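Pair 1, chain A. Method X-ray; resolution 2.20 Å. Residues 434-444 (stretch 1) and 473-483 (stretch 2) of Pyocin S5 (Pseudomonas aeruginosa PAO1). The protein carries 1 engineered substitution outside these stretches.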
# COMPACT_ATOMS: atom_id res chain seq x y z
N ASP A 434 3.91 -72.64 14.26
CA ASP A 434 4.57 -72.00 13.12
C ASP A 434 4.54 -70.46 13.10
O ASP A 434 3.49 -69.83 12.89
CB ASP A 434 4.03 -72.58 11.79
CG ASP A 434 4.98 -72.44 10.61
OD1 ASP A 434 6.10 -71.90 10.78
OD2 ASP A 434 4.60 -72.87 9.49
N TRP A 435 5.74 -69.90 13.18
CA TRP A 435 5.96 -68.46 13.14
C TRP A 435 6.51 -67.99 11.79
O TRP A 435 6.51 -66.80 11.51
CB TRP A 435 6.86 -68.03 14.30
CG TRP A 435 6.14 -68.04 15.61
CD1 TRP A 435 6.13 -69.04 16.52
CD2 TRP A 435 5.29 -67.02 16.12
NE1 TRP A 435 5.34 -68.70 17.58
CE2 TRP A 435 4.81 -67.46 17.36
CE3 TRP A 435 4.89 -65.77 15.66
CZ2 TRP A 435 3.96 -66.70 18.14
CZ3 TRP A 435 4.05 -65.02 16.43
CH2 TRP A 435 3.59 -65.48 17.66
N LYS A 436 7.00 -68.92 10.97
CA LYS A 436 7.50 -68.60 9.62
C LYS A 436 6.48 -67.74 8.82
O LYS A 436 6.88 -66.67 8.34
CB LYS A 436 7.93 -69.86 8.83
CG LYS A 436 9.03 -70.68 9.52
CD LYS A 436 9.63 -71.77 8.61
CE LYS A 436 8.82 -73.04 8.51
NZ LYS A 436 8.88 -73.84 9.76
N PRO A 437 5.14 -68.06 8.79
CA PRO A 437 4.19 -67.19 8.08
C PRO A 437 3.93 -65.85 8.79
O PRO A 437 3.30 -64.97 8.21
CB PRO A 437 2.92 -68.05 7.98
CG PRO A 437 3.37 -69.45 8.28
CD PRO A 437 4.45 -69.27 9.28
N PHE A 438 4.26 -65.76 10.07
CA PHE A 438 4.16 -64.48 10.75
C PHE A 438 5.25 -63.50 10.33
O PHE A 438 5.00 -62.34 10.06
CB PHE A 438 4.19 -64.60 12.26
CG PHE A 438 4.14 -63.28 12.95
CD1 PHE A 438 2.96 -62.60 13.08
CD2 PHE A 438 5.29 -62.70 13.43
CE1 PHE A 438 2.91 -61.37 13.70
CE2 PHE A 438 5.26 -61.47 14.05
CZ PHE A 438 4.07 -60.81 14.18
N PHE A 439 6.48 -64.00 10.35
CA PHE A 439 7.65 -63.20 10.00
C PHE A 439 7.56 -62.74 8.56
O PHE A 439 7.91 -61.61 8.24
CB PHE A 439 8.94 -63.97 10.26
CG PHE A 439 9.22 -64.19 11.72
CD1 PHE A 439 9.24 -63.13 12.59
CD2 PHE A 439 9.45 -65.45 12.21
CE1 PHE A 439 9.49 -63.32 13.93
CE2 PHE A 439 9.71 -65.65 13.55
CZ PHE A 439 9.72 -64.58 14.41
N VAL A 440 7.08 -63.62 7.69
CA VAL A 440 6.91 -63.28 6.30
C VAL A 440 5.90 -62.15 6.17
O VAL A 440 6.10 -61.23 5.39
CB VAL A 440 6.42 -64.48 5.48
CG1 VAL A 440 5.81 -64.00 4.17
CG2 VAL A 440 7.56 -65.44 5.21
N LYS A 441 4.81 -62.22 6.92
CA LYS A 441 3.81 -61.18 6.88
C LYS A 441 4.36 -59.84 7.37
O LYS A 441 4.10 -58.82 6.76
CB LYS A 441 2.58 -61.59 7.69
CG LYS A 441 1.74 -60.44 8.20
CD LYS A 441 0.51 -60.24 7.34
CE LYS A 441 0.35 -58.79 6.93
NZ LYS A 441 -1.07 -58.40 6.79
N ILE A 442 5.12 -59.84 8.46
CA ILE A 442 5.68 -58.59 8.95
C ILE A 442 6.72 -58.01 7.99
O ILE A 442 6.73 -56.82 7.74
CB ILE A 442 6.23 -58.64 10.39
CG1 ILE A 442 6.71 -60.03 10.77
CG2 ILE A 442 5.18 -58.18 11.38
CD1 ILE A 442 7.16 -60.11 12.21
N GLU A 443 7.56 -58.87 7.42
CA GLU A 443 8.58 -58.39 6.49
C GLU A 443 7.92 -57.76 5.29
O GLU A 443 8.35 -56.72 4.81
CB GLU A 443 9.47 -59.54 6.03
CG GLU A 443 10.13 -59.29 4.68
CD GLU A 443 10.62 -60.56 4.03
OE1 GLU A 443 9.84 -61.18 3.27
OE2 GLU A 443 11.78 -60.96 4.28
N THR A 444 6.88 -58.41 4.78
CA THR A 444 6.15 -57.89 3.65
C THR A 444 5.48 -56.58 3.99
O THR A 444 5.56 -55.61 3.25
CB THR A 444 5.05 -58.88 3.27
OG1 THR A 444 5.63 -60.02 2.64
CG2 THR A 444 4.05 -58.24 2.34
N ALA A 473 4.99 -60.45 26.59
CA ALA A 473 6.36 -60.93 26.54
C ALA A 473 6.61 -61.70 25.23
O ALA A 473 7.67 -61.53 24.64
CB ALA A 473 6.64 -61.82 27.74
N LEU A 474 5.65 -62.55 24.79
CA LEU A 474 5.79 -63.31 23.54
C LEU A 474 5.79 -62.35 22.34
O LEU A 474 6.55 -62.56 21.39
CB LEU A 474 4.68 -64.36 23.43
CG LEU A 474 4.70 -65.30 22.22
CD1 LEU A 474 6.03 -66.02 22.09
CD2 LEU A 474 3.59 -66.33 22.34
N VAL A 475 5.01 -61.28 22.44
CA VAL A 475 4.94 -60.26 21.42
C VAL A 475 6.30 -59.57 21.31
O VAL A 475 6.82 -59.40 20.22
CB VAL A 475 3.87 -59.21 21.74
CG1 VAL A 475 4.18 -57.90 21.05
CG2 VAL A 475 2.50 -59.71 21.34
N MET A 476 6.86 -59.19 22.44
CA MET A 476 8.19 -58.57 22.48
C MET A 476 9.25 -59.50 21.97
O MET A 476 10.14 -59.04 21.28
CB MET A 476 8.54 -58.07 23.87
CG MET A 476 7.67 -56.95 24.32
SD MET A 476 8.41 -56.07 25.70
CE MET A 476 8.18 -57.26 27.06
N ALA A 477 9.12 -60.81 22.26
CA ALA A 477 10.08 -61.82 21.79
C ALA A 477 10.07 -61.94 20.26
O ALA A 477 11.11 -61.89 19.61
CB ALA A 477 9.79 -63.16 22.45
N VAL A 478 8.86 -61.99 19.72
CA VAL A 478 8.61 -62.07 18.29
C VAL A 478 9.09 -60.80 17.55
O VAL A 478 9.73 -60.89 16.51
CB VAL A 478 7.12 -62.38 18.08
CG1 VAL A 478 6.57 -61.68 16.87
CG2 VAL A 478 6.89 -63.88 18.02
N THR A 479 8.76 -59.63 18.10
CA THR A 479 9.20 -58.31 17.60
C THR A 479 10.75 -58.22 17.66
O THR A 479 11.36 -57.75 16.71
CB THR A 479 8.56 -57.20 18.46
OG1 THR A 479 7.15 -57.32 18.36
CG2 THR A 479 8.99 -55.80 18.08
N GLY A 480 11.34 -58.68 18.77
CA GLY A 480 12.78 -58.69 19.01
C GLY A 480 13.57 -59.51 18.00
O GLY A 480 14.65 -59.09 17.60
N ALA A 481 13.03 -60.67 17.57
CA ALA A 481 13.65 -61.53 16.54
C ALA A 481 13.76 -60.79 15.18
O ALA A 481 14.60 -61.11 14.35
CB ALA A 481 12.82 -62.79 16.35
N MET A 482 12.91 -59.78 15.00
CA MET A 482 12.84 -58.99 13.78
C MET A 482 13.77 -57.78 13.82
O MET A 482 13.90 -57.06 12.82
CB MET A 482 11.39 -58.53 13.59
CG MET A 482 10.98 -58.45 12.17
SD MET A 482 10.68 -60.07 11.49
CE MET A 482 11.35 -59.87 9.86
N ILE A 483 14.42 -57.56 14.99
CA ILE A 483 15.29 -56.41 15.24
C ILE A 483 16.75 -56.82 15.48
O ILE A 483 17.61 -56.52 14.65
CB ILE A 483 14.73 -55.53 16.39
CG1 ILE A 483 13.27 -55.10 16.10
CG2 ILE A 483 15.64 -54.32 16.67
CD1 ILE A 483 12.51 -54.47 17.28

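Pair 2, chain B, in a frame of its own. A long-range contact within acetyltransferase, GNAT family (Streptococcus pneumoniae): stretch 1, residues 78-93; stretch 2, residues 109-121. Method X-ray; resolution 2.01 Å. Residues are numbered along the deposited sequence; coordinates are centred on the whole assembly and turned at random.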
# COMPACT_ATOMS: atom_id res chain seq x y z
N TYR B 78 -12.07 -5.69 -9.42
CA TYR B 78 -11.49 -4.66 -10.31
C TYR B 78 -10.08 -5.17 -10.66
O TYR B 78 -9.86 -6.39 -10.68
CB TYR B 78 -11.46 -3.26 -9.61
CG TYR B 78 -12.86 -2.64 -9.41
CD1 TYR B 78 -13.29 -1.58 -10.20
CD2 TYR B 78 -13.74 -3.15 -8.44
CE1 TYR B 78 -14.56 -1.05 -10.06
CE2 TYR B 78 -15.00 -2.61 -8.26
CZ TYR B 78 -15.43 -1.56 -9.09
OH TYR B 78 -16.69 -1.02 -8.93
N GLN B 79 -9.12 -4.28 -10.92
CA GLN B 79 -7.70 -4.77 -11.13
C GLN B 79 -7.41 -5.00 -12.59
O GLN B 79 -8.33 -5.12 -13.40
CB GLN B 79 -7.40 -6.08 -10.40
CG GLN B 79 -6.93 -6.00 -8.92
CD GLN B 79 -6.58 -7.37 -8.36
OE1 GLN B 79 -6.45 -8.36 -9.12
NE2 GLN B 79 -6.42 -7.45 -7.06
N ARG B 80 -6.12 -5.08 -12.92
CA ARG B 80 -5.64 -5.17 -14.31
C ARG B 80 -6.12 -4.03 -15.23
O ARG B 80 -6.00 -4.11 -16.45
CB ARG B 80 -5.88 -6.58 -14.90
CG ARG B 80 -4.95 -7.65 -14.29
CD ARG B 80 -5.17 -9.06 -14.88
NE ARG B 80 -4.51 -10.12 -14.10
CZ ARG B 80 -5.13 -10.93 -13.22
NH1 ARG B 80 -6.44 -10.81 -12.99
NH2 ARG B 80 -4.43 -11.86 -12.57
N GLN B 81 -6.65 -2.95 -14.63
CA GLN B 81 -6.99 -1.70 -15.35
C GLN B 81 -6.27 -0.48 -14.75
O GLN B 81 -6.75 0.68 -14.83
CB GLN B 81 -8.51 -1.48 -15.44
CG GLN B 81 -9.23 -1.21 -14.12
CD GLN B 81 -10.76 -1.16 -14.33
OE1 GLN B 81 -11.28 -0.21 -14.93
NE2 GLN B 81 -11.47 -2.18 -13.83
N GLY B 82 -5.12 -0.76 -14.13
CA GLY B 82 -4.21 0.28 -13.72
C GLY B 82 -4.57 1.00 -12.43
O GLY B 82 -4.02 2.04 -12.18
N ILE B 83 -5.47 0.43 -11.63
CA ILE B 83 -5.84 1.02 -10.31
C ILE B 83 -4.68 1.02 -9.30
O ILE B 83 -4.42 2.01 -8.67
CB ILE B 83 -7.11 0.38 -9.66
CG1 ILE B 83 -8.32 0.43 -10.64
CG2 ILE B 83 -7.49 1.14 -8.33
CD1 ILE B 83 -9.62 -0.20 -10.06
N GLY B 84 -4.03 -0.13 -9.16
CA GLY B 84 -2.84 -0.25 -8.31
C GLY B 84 -1.78 0.74 -8.76
O GLY B 84 -1.21 1.36 -7.92
N SER B 85 -1.53 0.89 -10.06
CA SER B 85 -0.53 1.86 -10.58
C SER B 85 -0.81 3.29 -10.22
O SER B 85 0.08 4.04 -9.83
CB SER B 85 -0.47 1.88 -12.10
OG SER B 85 0.15 0.74 -12.59
N SER B 86 -2.06 3.67 -10.44
CA SER B 86 -2.55 4.97 -10.11
C SER B 86 -2.34 5.28 -8.66
O SER B 86 -1.82 6.32 -8.34
CB SER B 86 -4.05 5.06 -10.47
OG SER B 86 -4.16 4.84 -11.86
N LEU B 87 -2.76 4.35 -7.78
CA LEU B 87 -2.60 4.50 -6.31
C LEU B 87 -1.10 4.73 -5.92
O LEU B 87 -0.77 5.68 -5.18
CB LEU B 87 -3.17 3.29 -5.59
CG LEU B 87 -4.72 3.21 -5.52
CD1 LEU B 87 -5.10 1.84 -4.90
CD2 LEU B 87 -5.26 4.36 -4.66
N MSE B 88 -0.24 3.89 -6.47
CA MSE B 88 1.21 3.94 -6.29
C MSE B 88 1.81 5.28 -6.78
O MSE B 88 2.56 5.95 -6.07
CB MSE B 88 1.85 2.71 -7.01
CG MSE B 88 1.75 1.35 -6.20
SE MSE B 88 2.84 1.21 -4.74
CE MSE B 88 4.41 0.94 -5.64
N LYS B 89 1.46 5.67 -8.00
CA LYS B 89 2.00 6.93 -8.57
C LYS B 89 1.58 8.17 -7.81
O LYS B 89 2.45 9.02 -7.51
CB LYS B 89 1.72 7.03 -10.08
CG LYS B 89 2.43 5.94 -10.90
CD LYS B 89 1.94 5.90 -12.38
CE LYS B 89 2.53 4.76 -13.14
NZ LYS B 89 4.04 4.67 -13.00
N GLU B 90 0.31 8.26 -7.41
CA GLU B 90 -0.12 9.40 -6.55
C GLU B 90 0.46 9.43 -5.14
O GLU B 90 0.89 10.50 -4.66
CB GLU B 90 -1.64 9.52 -6.44
CG GLU B 90 -2.35 9.71 -7.79
CD GLU B 90 -1.87 10.95 -8.56
OE1 GLU B 90 -1.59 11.99 -7.92
OE2 GLU B 90 -1.75 10.88 -9.81
N ALA B 91 0.44 8.29 -4.45
CA ALA B 91 0.98 8.28 -3.08
C ALA B 91 2.48 8.54 -3.08
O ALA B 91 2.94 9.40 -2.34
CB ALA B 91 0.64 6.98 -2.34
N LEU B 92 3.24 7.84 -3.93
CA LEU B 92 4.71 7.97 -3.90
C LEU B 92 5.20 9.32 -4.45
O LEU B 92 6.33 9.71 -4.18
CB LEU B 92 5.37 6.82 -4.67
CG LEU B 92 5.23 5.43 -4.04
CD1 LEU B 92 5.83 4.45 -4.98
CD2 LEU B 92 5.88 5.43 -2.64
N GLY B 93 4.34 10.00 -5.22
CA GLY B 93 4.60 11.35 -5.73
C GLY B 93 4.90 12.36 -4.63
O GLY B 93 5.63 13.36 -4.83
N GLU B 109 5.02 -14.38 -9.18
CA GLU B 109 5.32 -13.79 -10.47
C GLU B 109 4.48 -12.52 -10.72
O GLU B 109 4.99 -11.52 -11.20
CB GLU B 109 5.10 -14.87 -11.55
CG GLU B 109 5.16 -14.39 -12.96
CD GLU B 109 5.05 -15.55 -13.91
OE1 GLU B 109 4.06 -16.32 -13.78
OE2 GLU B 109 5.96 -15.72 -14.74
N LYS B 110 3.22 -12.55 -10.31
CA LYS B 110 2.30 -11.41 -10.45
C LYS B 110 2.66 -10.20 -9.61
O LYS B 110 2.63 -9.04 -10.09
CB LYS B 110 0.89 -11.85 -10.07
CG LYS B 110 -0.12 -10.73 -10.14
CD LYS B 110 -1.52 -11.19 -9.72
CE LYS B 110 -2.54 -10.15 -10.18
NZ LYS B 110 -2.96 -9.25 -9.06
N ASN B 111 2.96 -10.45 -8.33
CA ASN B 111 3.29 -9.37 -7.40
C ASN B 111 4.59 -8.74 -7.80
O ASN B 111 4.68 -7.53 -7.87
CB ASN B 111 3.36 -9.87 -5.98
CG ASN B 111 1.99 -10.08 -5.37
OD1 ASN B 111 0.96 -9.75 -5.98
ND2 ASN B 111 1.97 -10.57 -4.14
N VAL B 112 5.57 -9.59 -8.07
CA VAL B 112 6.90 -9.10 -8.32
C VAL B 112 6.88 -8.37 -9.64
O VAL B 112 7.45 -7.27 -9.72
CB VAL B 112 8.01 -10.17 -8.19
CG1 VAL B 112 9.39 -9.65 -8.77
CG2 VAL B 112 8.18 -10.56 -6.72
N GLY B 113 6.21 -8.94 -10.66
CA GLY B 113 6.15 -8.29 -11.98
C GLY B 113 5.47 -6.92 -11.87
O GLY B 113 5.93 -5.96 -12.47
N PHE B 114 4.41 -6.81 -11.08
CA PHE B 114 3.74 -5.53 -10.86
C PHE B 114 4.64 -4.44 -10.19
O PHE B 114 4.73 -3.32 -10.69
CB PHE B 114 2.41 -5.65 -10.13
CG PHE B 114 1.88 -4.31 -9.61
CD1 PHE B 114 1.28 -3.40 -10.49
CD2 PHE B 114 2.02 -3.94 -8.27
CE1 PHE B 114 0.82 -2.15 -10.03
CE2 PHE B 114 1.58 -2.69 -7.83
CZ PHE B 114 0.97 -1.81 -8.73
N TYR B 115 5.29 -4.78 -9.09
CA TYR B 115 6.18 -3.82 -8.40
C TYR B 115 7.42 -3.43 -9.25
O TYR B 115 7.86 -2.28 -9.23
CB TYR B 115 6.56 -4.33 -7.02
CG TYR B 115 5.38 -4.32 -6.08
CD1 TYR B 115 4.69 -3.10 -5.79
CD2 TYR B 115 4.88 -5.53 -5.55
CE1 TYR B 115 3.57 -3.10 -4.92
CE2 TYR B 115 3.72 -5.55 -4.72
CZ TYR B 115 3.09 -4.34 -4.41
OH TYR B 115 1.98 -4.37 -3.60
N ARG B 116 7.94 -4.38 -10.01
CA ARG B 116 9.01 -4.05 -10.97
C ARG B 116 8.50 -3.07 -12.00
O ARG B 116 9.22 -2.12 -12.33
CB ARG B 116 9.60 -5.30 -11.59
CG ARG B 116 10.63 -6.05 -10.73
CD ARG B 116 11.39 -7.14 -11.61
NE ARG B 116 12.52 -7.75 -10.88
CZ ARG B 116 12.65 -9.04 -10.61
NH1 ARG B 116 11.73 -9.94 -11.01
NH2 ARG B 116 13.70 -9.47 -9.93
N SER B 117 7.24 -3.21 -12.43
CA SER B 117 6.68 -2.25 -13.43
C SER B 117 6.55 -0.90 -12.77
O SER B 117 6.51 0.14 -13.45
CB SER B 117 5.32 -2.71 -14.01
OG SER B 117 4.30 -2.46 -13.05
N MSE B 118 6.53 -0.88 -11.44
CA MSE B 118 6.46 0.38 -10.71
C MSE B 118 7.86 0.90 -10.40
O MSE B 118 7.98 1.94 -9.83
CB MSE B 118 5.64 0.26 -9.41
CG MSE B 118 4.11 0.14 -9.55
SE MSE B 118 3.29 1.42 -10.58
CE MSE B 118 3.05 0.53 -11.98
N GLY B 119 8.93 0.19 -10.79
CA GLY B 119 10.30 0.71 -10.55
C GLY B 119 10.97 0.14 -9.29
O GLY B 119 12.01 0.64 -8.86
N PHE B 120 10.36 -0.88 -8.68
CA PHE B 120 10.89 -1.57 -7.49
C PHE B 120 11.65 -2.82 -7.92
O PHE B 120 11.30 -3.40 -8.96
CB PHE B 120 9.75 -1.98 -6.52
CG PHE B 120 9.21 -0.84 -5.69
CD1 PHE B 120 9.53 -0.75 -4.32
CD2 PHE B 120 8.37 0.16 -6.28
CE1 PHE B 120 9.04 0.30 -3.53
CE2 PHE B 120 7.90 1.25 -5.51
CZ PHE B 120 8.21 1.30 -4.11
N GLU B 121 12.68 -3.18 -7.16
CA GLU B 121 13.51 -4.38 -7.39
C GLU B 121 13.60 -5.20 -6.10
O GLU B 121 13.59 -4.64 -5.00
CB GLU B 121 14.95 -3.97 -7.91
CG GLU B 121 15.87 -5.18 -8.35
CD GLU B 121 15.17 -6.21 -9.22
OE1 GLU B 121 14.40 -5.86 -10.12
OE2 GLU B 121 15.33 -7.40 -8.94

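Both pairs set two helices side by side at an open angle: the N-to-C directions diverge by 62° in pair 1 and 45° in pair 2, with axes approaching to 11.3 and 11.0 Å, and the central residues superpose with an RMSD of 0.5 Å. The backbones are nearest at matched positions, F439(A) CA to M482(A) CA at 7.7 Å and S85(B) CA to M118(B) CA at 7.1 Å. No hydrogen bond crosses either interface, so packing carries both contacts.

Two matched positions exchange large and small residues: V478(A) falls on F114(B), and F438(A) on G84(B). In pair 1 the aromatic ring sits on the first helix and the valine on the second: F438(A) CE2 lies 3.1 Å from V478(A) CG1. In pair 2 the ring comes from the second helix and the first offers bare backbone, with F114(B) CZ 3.8 Å from G84(B) C. A CB on G84(B) would stand only 3.3 Å from F114(B) CZ, a tight fit. V478(A) has a further aromatic neighbour, W435(A), from just before the first helix; V478(A) CG2 lies over one face of its six-membered ring, 3.6 Å from the centroid, in a CH-pi contact.

F439(A) matches S85(B). The phenylalanine starts sideways, but its end comes nearer: F439(A) CD1 reaches M482(A) SD at 3.6 Å, and F439(A) CZ reaches A481(A) CB at 4.1 Å. The short serine instead meets the end of the matching selenomethionine, S85(B) OG to M118(B) CE at 3.0 Å, while S85(B) N lies at the edge of the F114(B) ring, 3.8 Å from CE1.

M482(A) and M118(B) thus share both place and role, each pointing toward the first helix. Their partners one turn along, I442(A) and M88(B), also match. I442(A) CD1 touches M482(A) SD at 3.6 Å; the longer M88(B), also selenomethionine, brings its CE to 4.0 Å from M118(B) CG. In pair 2, M88(B) CE also lies 3.5 Å from F120(B) CE2.

At L474(A) and K110(B) the chemistry diverges. L474(A) is buried, its CD2 4.2 Å from W435(A) CZ2, whereas K110(B) is exposed, and its CE lies 3.5 Å from NH2 of the poorly ordered R80(B).

The first helices also begin differently. K436(A) N donates to D434(A) OD1 at 3.1 Å, a capping bond; in pair 2 G82(B) takes the N-cap position, and its positive phi favours glycine.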